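Side-chain contacts in putative glucarate dehydratase (Pseudomonas fluorescens, PDB 4IT1), which probably catalyses the magnesium-dependent dehydration of D-glucarate to 5-dehydro-4-deoxy-D-glucarate, as a member of the mandelate racemase/muconate lactonizing enzyme family: residues T31-R36 with S345-S350; D378-V381 with G385-P388; G68-D73 with A78-V83; S54-E59 with E137-D142. All coordinates share one frame; numbering follows the deposited sequence.

Interaction 1: residues T31-R36 with S345-S350; sequences TPIAFR and SHLGIS
This contact joins the two domains of the enolase-type fold. Strand 25-36 belongs to the N-terminal capping domain. Segment S345-S350 follows barrel strand 338-341 and runs into helix 348-360. I33 and L347 reach toward each other, tip to tip, with I33 CD1 3.6 Å from L347 CD1. CG1 of I33 lies between the backbone N and the carbonyl carbon (chi1 58°), and its CD1 is the methyl that meets L347. The other leucine methyl turns to F35: L347 CD2 lies over one face of the ring, 4.2 Å from F35 CD2. I33 CD1 sits at the edge of the same ring, in its plane. The far end of the ring meets backbone, with F35 CZ 3.8 Å from S345 O near the ring plane. No hydrogen bond crosses between the segments. H346 turns away from the strand, and its ND1 bonds L347 O at 3.1 Å, from above the carbonyl plane. L347 is the N-cap residue of helix 348-360, and its own N is bonded to E69 on strand 65-70. R53 and A51 of strand 50-60 touch F35, while L414 of helix 408-421 packs on I33.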
loop_
_atom_site.group_PDB
_atom_site.type_symbol
_atom_site.label_atom_id
_atom_site.label_comp_id
_atom_site.label_asym_id
_atom_site.label_seq_id
_atom_site.Cartn_x
_atom_site.Cartn_y
_atom_site.Cartn_z
ATOM N N THR A 31 -16.481 24.063 3.759
ATOM C CA THR A 31 -16.797 25.135 4.688
ATOM C C THR A 31 -15.553 25.605 5.445
ATOM O O THR A 31 -15.038 24.888 6.300
ATOM C CB THR A 31 -17.909 24.698 5.675
ATOM O OG1 THR A 31 -19.077 24.305 4.938
ATOM C CG2 THR A 31 -18.272 25.820 6.639
ATOM N N PRO A 32 -15.058 26.812 5.117
ATOM C CA PRO A 32 -13.905 27.395 5.816
ATOM C C PRO A 32 -14.224 27.866 7.233
ATOM O O PRO A 32 -15.322 28.355 7.484
ATOM C CB PRO A 32 -13.518 28.584 4.932
ATOM C CG PRO A 32 -14.716 28.867 4.090
ATOM C CD PRO A 32 -15.411 27.559 3.897
ATOM N N ILE A 33 -13.258 27.728 8.142
ATOM C CA ILE A 33 -13.435 28.099 9.559
ATOM C C ILE A 33 -12.161 28.652 10.200
ATOM O O ILE A 33 -11.053 28.459 9.689
ATOM C CB ILE A 33 -13.913 26.908 10.436
ATOM C CG1 ILE A 33 -12.926 25.737 10.363
ATOM C CG2 ILE A 33 -15.322 26.457 10.058
ATOM C CD1 ILE A 33 -12.689 25.064 11.694
ATOM N N ALA A 34 -12.314 29.317 11.340
ATOM C CA ALA A 34 -11.154 29.779 12.094
ATOM C C ALA A 34 -11.361 29.593 13.582
ATOM O O ALA A 34 -12.470 29.763 14.088
ATOM C CB ALA A 34 -10.843 31.234 11.778
ATOM N N PHE A 35 -10.286 29.257 14.281
ATOM C CA PHE A 35 -10.364 29.033 15.714
ATOM C C PHE A 35 -9.227 29.726 16.431
ATOM O O PHE A 35 -8.142 29.902 15.869
ATOM C CB PHE A 35 -10.390 27.531 16.046
ATOM C CG PHE A 35 -9.447 26.698 15.214
ATOM C CD1 PHE A 35 -8.089 26.629 15.526
ATOM C CD2 PHE A 35 -9.923 25.963 14.130
ATOM C CE1 PHE A 35 -7.222 25.856 14.765
ATOM C CE2 PHE A 35 -9.064 25.187 13.367
ATOM C CZ PHE A 35 -7.711 25.133 13.688
ATOM N N ARG A 36 -9.485 30.133 17.668
ATOM C CA ARG A 36 -8.475 30.807 18.475
ATOM C C ARG A 36 -7.223 29.941 18.559
ATOM O O ARG A 36 -7.298 28.723 18.773
ATOM C CB ARG A 36 -9.007 31.160 19.872
ATOM C CG ARG A 36 -10.360 31.867 19.855
ATOM C CD ARG A 36 -10.609 32.739 21.083
ATOM N NE ARG A 36 -10.538 32.038 22.368
ATOM C CZ ARG A 36 -11.438 31.162 22.815
ATOM N NH1 ARG A 36 -12.491 30.829 22.076
ATOM N NH2 ARG A 36 -11.273 30.601 24.007
ATOM N N SER A 345 -2.567 21.753 14.098
ATOM C CA SER A 345 -3.665 22.734 13.998
ATOM C C SER A 345 -4.923 22.145 13.363
ATOM O O SER A 345 -5.336 22.538 12.268
ATOM C CB SER A 345 -3.215 24.004 13.261
ATOM O OG SER A 345 -2.420 24.815 14.110
ATOM N N HIS A 346 -5.519 21.193 14.075
ATOM C CA HIS A 346 -6.606 20.383 13.541
ATOM C C HIS A 346 -7.726 20.224 14.567
ATOM O O HIS A 346 -7.555 20.526 15.754
ATOM C CB HIS A 346 -6.074 19.000 13.158
ATOM C CG HIS A 346 -5.576 18.214 14.330
ATOM N ND1 HIS A 346 -6.336 17.246 14.950
ATOM C CD2 HIS A 346 -4.415 18.286 15.025
ATOM C CE1 HIS A 346 -5.655 16.741 15.963
ATOM N NE2 HIS A 346 -4.488 17.355 16.031
ATOM N N LEU A 347 -8.866 19.735 14.096
ATOM C CA LEU A 347 -9.982 19.424 14.970
ATOM C C LEU A 347 -10.222 17.917 15.050
ATOM O O LEU A 347 -9.447 17.117 14.506
ATOM C CB LEU A 347 -11.245 20.164 14.521
ATOM C CG LEU A 347 -11.189 21.698 14.545
ATOM C CD1 LEU A 347 -12.486 22.271 13.997
ATOM C CD2 LEU A 347 -10.901 22.263 15.932
ATOM N N GLY A 348 -11.304 17.551 15.732
ATOM C CA GLY A 348 -11.639 16.165 16.021
ATOM C C GLY A 348 -11.741 15.241 14.828
ATOM O O GLY A 348 -11.380 14.064 14.932
ATOM N N ILE A 349 -12.241 15.762 13.704
ATOM C CA ILE A 349 -12.359 14.980 12.473
ATOM C C ILE A 349 -10.985 14.433 12.062
ATOM O O ILE A 349 -10.805 13.218 11.909
ATOM C CB ILE A 349 -12.976 15.793 11.308
ATOM C CG1 ILE A 349 -14.382 16.286 11.673
ATOM C CG2 ILE A 349 -12.993 14.962 10.029
ATOM C CD1 ILE A 349 -15.075 17.089 10.589
ATOM N N SER A 350 -10.019 15.334 11.905
ATOM C CA SER A 350 -8.651 14.938 11.590
ATOM C C SER A 350 -8.131 13.926 12.607
ATOM O O SER A 350 -7.559 12.896 12.233
ATOM C CB SER A 350 -7.729 16.163 11.531
ATOM O OG SER A 350 -7.925 16.881 10.325
#

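Interaction 2: residues D378-V381 with G385-P388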
loop_
_atom_site.group_PDB
_atom_site.type_symbol
_atom_site.label_atom_id
_atom_site.label_comp_id
_atom_site.label_asym_id
_atom_site.label_seq_id
_atom_site.Cartn_x
_atom_site.Cartn_y
_atom_site.Cartn_z
ATOM N N ASP A 378 -14.484 25.415 23.668
ATOM C CA ASP A 378 -15.752 25.810 23.040
ATOM C C ASP A 378 -15.751 25.806 21.508
ATOM O O ASP A 378 -16.772 26.112 20.884
ATOM C CB ASP A 378 -16.196 27.185 23.563
ATOM C CG ASP A 378 -15.136 28.258 23.377
ATOM O OD1 ASP A 378 -14.039 28.134 23.973
ATOM O OD2 ASP A 378 -15.412 29.232 22.642
ATOM N N GLU A 379 -14.619 25.452 20.903
ATOM C CA GLU A 379 -14.446 25.651 19.463
ATOM C C GLU A 379 -14.206 24.375 18.662
ATOM O O GLU A 379 -13.147 24.192 18.058
ATOM C CB GLU A 379 -13.370 26.710 19.187
ATOM C CG GLU A 379 -13.816 28.124 19.551
ATOM C CD GLU A 379 -12.831 29.204 19.145
ATOM O OE1 GLU A 379 -11.648 28.887 18.901
ATOM O OE2 GLU A 379 -13.243 30.383 19.082
ATOM N N GLU A 380 -15.215 23.506 18.665
ATOM C CA GLU A 380 -15.248 22.308 17.827
ATOM C C GLU A 380 -16.431 22.381 16.870
ATOM O O GLU A 380 -17.340 23.183 17.073
ATOM C CB GLU A 380 -15.366 21.050 18.695
ATOM C CG GLU A 380 -14.066 20.283 18.890
ATOM C CD GLU A 380 -13.651 19.467 17.669
ATOM O OE1 GLU A 380 -12.521 18.935 17.680
ATOM O OE2 GLU A 380 -14.436 19.345 16.699
ATOM N N VAL A 381 -16.424 21.551 15.832
ATOM C CA VAL A 381 -17.555 21.484 14.899
ATOM C C VAL A 381 -18.337 20.172 15.024
ATOM O O VAL A 381 -19.130 19.814 14.141
ATOM C CB VAL A 381 -17.124 21.693 13.429
ATOM C CG1 VAL A 381 -16.573 23.098 13.233
ATOM C CG2 VAL A 381 -16.115 20.635 12.997
ATOM N N GLY A 385 -18.646 18.416 21.645
ATOM C CA GLY A 385 -17.467 19.269 21.786
ATOM C C GLY A 385 -16.191 18.461 21.640
ATOM O O GLY A 385 -16.120 17.545 20.809
ATOM N N LYS A 386 -15.190 18.782 22.461
ATOM C CA LYS A 386 -13.875 18.140 22.357
ATOM C C LYS A 386 -13.878 16.647 22.697
ATOM O O LYS A 386 -14.386 16.223 23.742
ATOM C CB LYS A 386 -12.801 18.890 23.159
ATOM C CG LYS A 386 -12.188 20.062 22.400
ATOM C CD LYS A 386 -10.668 20.094 22.500
ATOM C CE LYS A 386 -10.196 20.481 23.894
ATOM N NZ LYS A 386 -8.723 20.693 23.927
ATOM N N LEU A 387 -13.307 15.867 21.780
ATOM C CA LEU A 387 -13.118 14.431 21.937
ATOM C C LEU A 387 -12.277 14.085 23.157
ATOM O O LEU A 387 -11.396 14.862 23.545
ATOM C CB LEU A 387 -12.467 13.854 20.684
ATOM C CG LEU A 387 -13.389 13.149 19.690
ATOM C CD1 LEU A 387 -14.862 13.480 19.909
ATOM C CD2 LEU A 387 -12.943 13.460 18.269
ATOM N N PRO A 388 -12.547 12.915 23.766
ATOM C CA PRO A 388 -11.831 12.530 24.977
ATOM C C PRO A 388 -10.467 11.936 24.661
ATOM O O PRO A 388 -10.320 11.203 23.681
ATOM C CB PRO A 388 -12.740 11.453 25.605
ATOM C CG PRO A 388 -13.941 11.331 24.710
ATOM C CD PRO A 388 -13.543 11.901 23.383
#
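G385 meets E380 through its backbone. The CB of E380 is 4.0 Å from G385 C, and the next carbon, E380 CG, is 3.9 Å from G385 O. The side chain of E380 thus lies against the carbonyl group of G385. The glycine presents backbone alone to the glutamate. K386 follows and touches the same glutamate from its aliphatic part, with K386 CG 4.0 Å from E380 CG. Both segments lie in the long loop between helix 348-360 and strand 393-395, in the C-terminal barrel domain. Three residues separate them, and the loop doubles back so that the CA atoms of E380 and G385 are 5.5 Å apart. The two charged ends do not pair with each other. The lysine chain bends at chi2 and chi3, and NZ bonds the backbone oxygens of Y372 and Q375. The carboxylate of E380 turns by a bend at chi2 (-76°) and is used at both oxygens. OE1 takes bonds from Y372 OH and G348 N, the latter at the start of helix 348-360. OE2 receives V381 N at 3.1 Å, on its anti side and 27° out of the carboxylate plane. These bonds hold the carboxylate against rotation. L387 comes next, and its side chain packs on I382 and L404, while its N is bonded to Y372 OH.

Interaction 3: residues G68-D73 with A78-V83; sequences GESYGD and AIQQQV
This is a polar contact between segment G68-D73 and the helix that follows it, inside the N-terminal capping domain. The side chain of Q80, on helix 74-87, reaches back to the backbone of Y71. Q80 NE2 donates to Y71 O at 2.9 Å, with an N-H...O angle of 145°. The donor lies in the carbonyl plane, and the oxygen lies close to the plane of the Q80 amide. The glutamine chain is extended beyond CG (chi2 168°), which carries the amide across to Y71. The same nitrogen also lies beside S70, with Q80 NE2 4.0 Å from S70 CB and also 4.0 Å from S70 OG. The carbonyl at Y71 needs a donor, which sets NE2 on that side of the buried amide; S54 OG, on strand 50-60, engages the other end. This hydroxyl lies within hydrogen-bonding distance of both Q80 OE1 and Y71 O, but its one proton can serve only one of them fully at a time. The ring of Y71 leads away from helix 74-87. D73 is the N-cap residue of that helix, so the segment runs straight into it. Around the contact, I56 of strand 50-60 packs on Q80, while helix 128-148 lays A135 against S70 and N131 against Y71.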
loop_
_atom_site.group_PDB
_atom_site.type_symbol
_atom_site.label_atom_id
_atom_site.label_comp_id
_atom_site.label_asym_id
_atom_site.label_seq_id
_atom_site.Cartn_x
_atom_site.Cartn_y
_atom_site.Cartn_z
ATOM N N GLY A 68 -14.993 15.272 6.305
ATOM C CA GLY A 68 -13.580 15.576 6.045
ATOM C C GLY A 68 -13.084 16.850 6.722
ATOM O O GLY A 68 -13.868 17.742 7.051
ATOM N N GLU A 69 -11.775 16.922 6.942
ATOM C CA GLU A 69 -11.120 18.109 7.489
ATOM C C GLU A 69 -9.787 18.295 6.760
ATOM O O GLU A 69 -9.051 17.327 6.550
ATOM C CB GLU A 69 -10.891 17.953 8.990
ATOM C CG GLU A 69 -10.487 19.223 9.709
ATOM C CD GLU A 69 -10.065 18.990 11.150
ATOM O OE1 GLU A 69 -10.611 18.080 11.815
ATOM O OE2 GLU A 69 -9.184 19.734 11.630
ATOM N N SER A 70 -9.481 19.532 6.364
ATOM C CA SER A 70 -8.245 19.809 5.623
ATOM C C SER A 70 -7.667 21.204 5.870
ATOM O O SER A 70 -7.965 21.839 6.881
ATOM C CB SER A 70 -8.448 19.575 4.126
ATOM O OG SER A 70 -7.196 19.451 3.482
ATOM N N TYR A 71 -6.819 21.657 4.947
ATOM C CA TYR A 71 -6.132 22.944 5.077
ATOM C C TYR A 71 -7.049 24.110 4.706
ATOM O O TYR A 71 -7.852 24.007 3.769
ATOM C CB TYR A 71 -4.840 22.950 4.247
ATOM C CG TYR A 71 -3.848 21.893 4.689
ATOM C CD1 TYR A 71 -3.208 21.977 5.929
ATOM C CD2 TYR A 71 -3.556 20.809 3.871
ATOM C CE1 TYR A 71 -2.300 21.005 6.336
ATOM C CE2 TYR A 71 -2.658 19.829 4.269
ATOM C CZ TYR A 71 -2.029 19.936 5.497
ATOM O OH TYR A 71 -1.138 18.959 5.879
ATOM N N GLY A 72 -6.927 25.207 5.452
ATOM C CA GLY A 72 -7.859 26.333 5.332
ATOM C C GLY A 72 -7.321 27.611 4.713
ATOM O O GLY A 72 -8.003 28.643 4.718
ATOM N N ASP A 73 -6.099 27.550 4.187
ATOM C CA ASP A 73 -5.499 28.685 3.482
ATOM C C ASP A 73 -6.217 28.895 2.154
ATOM O O ASP A 73 -6.752 27.948 1.568
ATOM C CB ASP A 73 -4.011 28.441 3.234
ATOM C CG ASP A 73 -3.766 27.185 2.440
ATOM O OD1 ASP A 73 -3.843 27.236 1.194
ATOM O OD2 ASP A 73 -3.526 26.138 3.073
ATOM N N ALA A 78 -9.533 27.116 -2.668
ATOM C CA ALA A 78 -9.771 27.315 -4.095
ATOM C C ALA A 78 -9.736 25.997 -4.855
ATOM O O ALA A 78 -10.549 25.766 -5.748
ATOM C CB ALA A 78 -8.747 28.286 -4.664
ATOM N N ILE A 79 -8.789 25.138 -4.482
ATOM C CA ILE A 79 -8.656 23.809 -5.075
ATOM C C ILE A 79 -9.814 22.899 -4.645
ATOM O O ILE A 79 -10.454 22.267 -5.485
ATOM C CB ILE A 79 -7.278 23.182 -4.744
ATOM C CG1 ILE A 79 -6.149 23.919 -5.492
ATOM C CG2 ILE A 79 -7.261 21.689 -5.052
ATOM C CD1 ILE A 79 -6.130 23.726 -7.001
ATOM N N GLN A 80 -10.081 22.852 -3.343
ATOM C CA GLN A 80 -11.201 22.078 -2.799
ATOM C C GLN A 80 -12.516 22.471 -3.488
ATOM O O GLN A 80 -13.262 21.603 -3.952
ATOM C CB GLN A 80 -11.301 22.262 -1.273
ATOM C CG GLN A 80 -10.114 21.712 -0.483
ATOM C CD GLN A 80 -10.111 22.168 0.967
ATOM O OE1 GLN A 80 -11.160 22.224 1.610
ATOM N NE2 GLN A 80 -8.930 22.496 1.493
ATOM N N GLN A 81 -12.773 23.777 -3.578
ATOM C CA GLN A 81 -13.968 24.308 -4.245
ATOM C C GLN A 81 -14.075 23.851 -5.702
ATOM O O GLN A 81 -15.117 23.356 -6.129
ATOM C CB GLN A 81 -13.999 25.837 -4.169
ATOM C CG GLN A 81 -14.410 26.405 -2.819
ATOM C CD GLN A 81 -15.017 27.798 -2.925
ATOM O OE1 GLN A 81 -14.797 28.519 -3.902
ATOM N NE2 GLN A 81 -15.792 28.179 -1.914
ATOM N N GLN A 82 -12.988 24.014 -6.453
ATOM C CA GLN A 82 -12.903 23.560 -7.849
ATOM C C GLN A 82 -13.301 22.092 -8.019
ATOM O O GLN A 82 -14.062 21.748 -8.927
ATOM C CB GLN A 82 -11.482 23.768 -8.383
ATOM C CG GLN A 82 -11.121 25.206 -8.732
ATOM C CD GLN A 82 -11.056 25.458 -10.225
ATOM O OE1 GLN A 82 -10.075 26.010 -10.727
ATOM N NE2 GLN A 82 -12.099 25.052 -10.947
ATOM N N VAL A 83 -12.776 21.235 -7.143
ATOM C CA VAL A 83 -13.025 19.793 -7.219
ATOM C C VAL A 83 -14.444 19.457 -6.757
ATOM O O VAL A 83 -15.124 18.641 -7.387
ATOM C CB VAL A 83 -11.979 18.981 -6.422
ATOM C CG1 VAL A 83 -12.260 17.489 -6.532
ATOM C CG2 VAL A 83 -10.573 19.277 -6.925
#

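Interaction 4: residues S54-E59 with E137-D142; sequences SIIEIE and EVAFLD
I56 is the first residue of its segment to touch helix 128-148. Its CG2 methyl comes to 4.3 Å from A139 CB. At E57 the side chain points away from the helix, as expected where a strand alternates its faces, and it packs on T29 and L67 of the neighbouring strands. I58 returns to the helix side and makes the closer contact. Its CG1, rather than a methyl, meets the alanine: I58 CG1 is 3.5 Å from A139 CB. This follows from chi1 (-54°), which sets CG1 anti to the carbonyl carbon and beside the backbone N. The single methyl of A139 therefore points at two isoleucines that are two residues apart on one face of the strand. The small side chain lets helix and strand come close, and the CA atoms of I58 and A139 are 6.5 Å apart. F140 points away at its CB, though its ring lies beside I25 of strand 25-36. D142, one turn on from V138, is bonded through OD2 to L67 N on strand 65-70. A three-stranded antiparallel sheet with helices packed on one face is the arrangement of the N-terminal capping domain in the enolase superfamily.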
loop_
_atom_site.group_PDB
_atom_site.type_symbol
_atom_site.label_atom_id
_atom_site.label_comp_id
_atom_site.label_asym_id
_atom_site.label_seq_id
_atom_site.Cartn_x
_atom_site.Cartn_y
_atom_site.Cartn_z
ATOM N N SER A 54 -10.562 23.794 6.791
ATOM C CA SER A 54 -11.763 23.590 5.990
ATOM C C SER A 54 -12.448 22.271 6.346
ATOM O O SER A 54 -11.782 21.258 6.589
ATOM C CB SER A 54 -11.437 23.633 4.503
ATOM O OG SER A 54 -10.593 22.556 4.153
ATOM N N ILE A 55 -13.779 22.303 6.375
ATOM C CA ILE A 55 -14.601 21.157 6.753
ATOM C C ILE A 55 -15.390 20.683 5.536
ATOM O O ILE A 55 -16.058 21.473 4.868
ATOM C CB ILE A 55 -15.567 21.520 7.901
ATOM C CG1 ILE A 55 -14.842 22.307 9.007
ATOM C CG2 ILE A 55 -16.266 20.276 8.451
ATOM C CD1 ILE A 55 -13.883 21.501 9.860
ATOM N N ILE A 56 -15.293 19.389 5.248
ATOM C CA ILE A 56 -15.954 18.788 4.092
ATOM C C ILE A 56 -17.148 17.927 4.525
ATOM O O ILE A 56 -17.028 17.088 5.416
ATOM C CB ILE A 56 -14.966 17.932 3.259
ATOM C CG1 ILE A 56 -13.803 18.779 2.723
ATOM C CG2 ILE A 56 -15.675 17.262 2.093
ATOM C CD1 ILE A 56 -12.672 18.999 3.708
ATOM N N GLU A 57 -18.298 18.156 3.893
ATOM C CA GLU A 57 -19.487 17.320 4.068
ATOM C C GLU A 57 -19.831 16.637 2.756
ATOM O O GLU A 57 -19.932 17.288 1.720
ATOM C CB GLU A 57 -20.686 18.165 4.497
ATOM C CG GLU A 57 -21.238 17.860 5.878
ATOM C CD GLU A 57 -22.643 18.417 6.094
ATOM O OE1 GLU A 57 -23.253 18.087 7.131
ATOM O OE2 GLU A 57 -23.145 19.178 5.235
ATOM N N ILE A 58 -20.001 15.322 2.803
ATOM C CA ILE A 58 -20.491 14.570 1.654
ATOM C C ILE A 58 -21.830 13.936 2.030
ATOM O O ILE A 58 -22.045 13.566 3.184
ATOM C CB ILE A 58 -19.489 13.481 1.203
ATOM C CG1 ILE A 58 -18.099 14.085 0.955
ATOM C CG2 ILE A 58 -19.992 12.729 -0.026
ATOM C CD1 ILE A 58 -18.008 15.032 -0.223
ATOM N N GLU A 59 -22.729 13.838 1.058
ATOM C CA GLU A 59 -24.008 13.179 1.261
ATOM C C GLU A 59 -24.322 12.318 0.046
ATOM O O GLU A 59 -23.968 12.657 -1.091
ATOM C CB GLU A 59 -25.124 14.200 1.516
ATOM C CG GLU A 59 -26.393 13.617 2.130
ATOM C CD GLU A 59 -27.610 14.513 1.952
ATOM O OE1 GLU A 59 -28.185 14.947 2.975
ATOM O OE2 GLU A 59 -27.993 14.783 0.790
ATOM N N GLU A 137 -10.837 11.961 0.059
ATOM C CA GLU A 137 -10.640 10.522 0.289
ATOM C C GLU A 137 -11.208 10.103 1.643
ATOM O O GLU A 137 -11.972 9.143 1.724
ATOM C CB GLU A 137 -9.152 10.142 0.177
ATOM C CG GLU A 137 -8.871 8.641 0.101
ATOM C CD GLU A 137 -8.146 8.079 1.327
ATOM O OE1 GLU A 137 -8.123 8.724 2.399
ATOM O OE2 GLU A 137 -7.590 6.966 1.221
ATOM N N VAL A 138 -10.847 10.845 2.690
ATOM C CA VAL A 138 -11.340 10.587 4.039
ATOM C C VAL A 138 -12.871 10.587 4.068
ATOM O O VAL A 138 -13.479 9.652 4.588
ATOM C CB VAL A 138 -10.735 11.577 5.064
ATOM C CG1 VAL A 138 -11.394 11.444 6.432
ATOM C CG2 VAL A 138 -9.232 11.360 5.180
ATOM N N ALA A 139 -13.487 11.610 3.479
ATOM C CA ALA A 139 -14.945 11.717 3.446
ATOM C C ALA A 139 -15.596 10.593 2.645
ATOM O O ALA A 139 -16.625 10.057 3.057
ATOM C CB ALA A 139 -15.365 13.074 2.912
ATOM N N PHE A 140 -14.991 10.243 1.508
ATOM C CA PHE A 140 -15.414 9.096 0.698
ATOM C C PHE A 140 -15.388 7.774 1.476
ATOM O O PHE A 140 -16.243 6.913 1.269
ATOM C CB PHE A 140 -14.499 8.939 -0.510
ATOM C CG PHE A 140 -14.947 9.678 -1.734
ATOM C CD1 PHE A 140 -15.146 11.056 -1.712
ATOM C CD2 PHE A 140 -15.116 8.998 -2.936
ATOM C CE1 PHE A 140 -15.533 11.732 -2.862
ATOM C CE2 PHE A 140 -15.506 9.667 -4.087
ATOM C CZ PHE A 140 -15.707 11.037 -4.051
ATOM N N LEU A 141 -14.388 7.606 2.339
ATOM C CA LEU A 141 -14.259 6.385 3.137
ATOM C C LEU A 141 -15.175 6.419 4.351
ATOM O O LEU A 141 -15.800 5.410 4.681
ATOM C CB LEU A 141 -12.808 6.129 3.555
ATOM C CG LEU A 141 -11.833 5.696 2.450
ATOM C CD1 LEU A 141 -10.393 5.782 2.934
ATOM C CD2 LEU A 141 -12.143 4.300 1.933
ATOM N N ASP A 142 -15.255 7.579 5.005
ATOM C CA ASP A 142 -16.215 7.790 6.085
ATOM C C ASP A 142 -17.631 7.529 5.589
ATOM O O ASP A 142 -18.467 7.020 6.334
ATOM C CB ASP A 142 -16.120 9.203 6.651
ATOM C CG ASP A 142 -17.022 9.411 7.862
ATOM O OD1 ASP A 142 -17.093 8.506 8.720
ATOM O OD2 ASP A 142 -17.657 10.481 7.960
#

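Interactions 1, 3 and 4 all reach the antiparallel sheet 25-36, 50-60, 65-70. Interactions 3 and 4 meet where Q80 OE1 lies 2.6 Å from S54 OG. E69 ties interaction 3 to interaction 1: its OE1 is 2.8 Å from S350 N. Interaction 2 joins there as well, with E380 OE1 2.7 Å from G348 N. Its link to interaction 4 is apolar, V381 on I55. Interactions 1 and 3 both border the active site. The Y71 side chain is about 7 Å from that of H342, the predicted proton acceptor, and about 11 Å from the magnesium ion. The S345 side chain is about 5 Å from a tartrate, probably from the crystallisation liquor, that may mark the pocket.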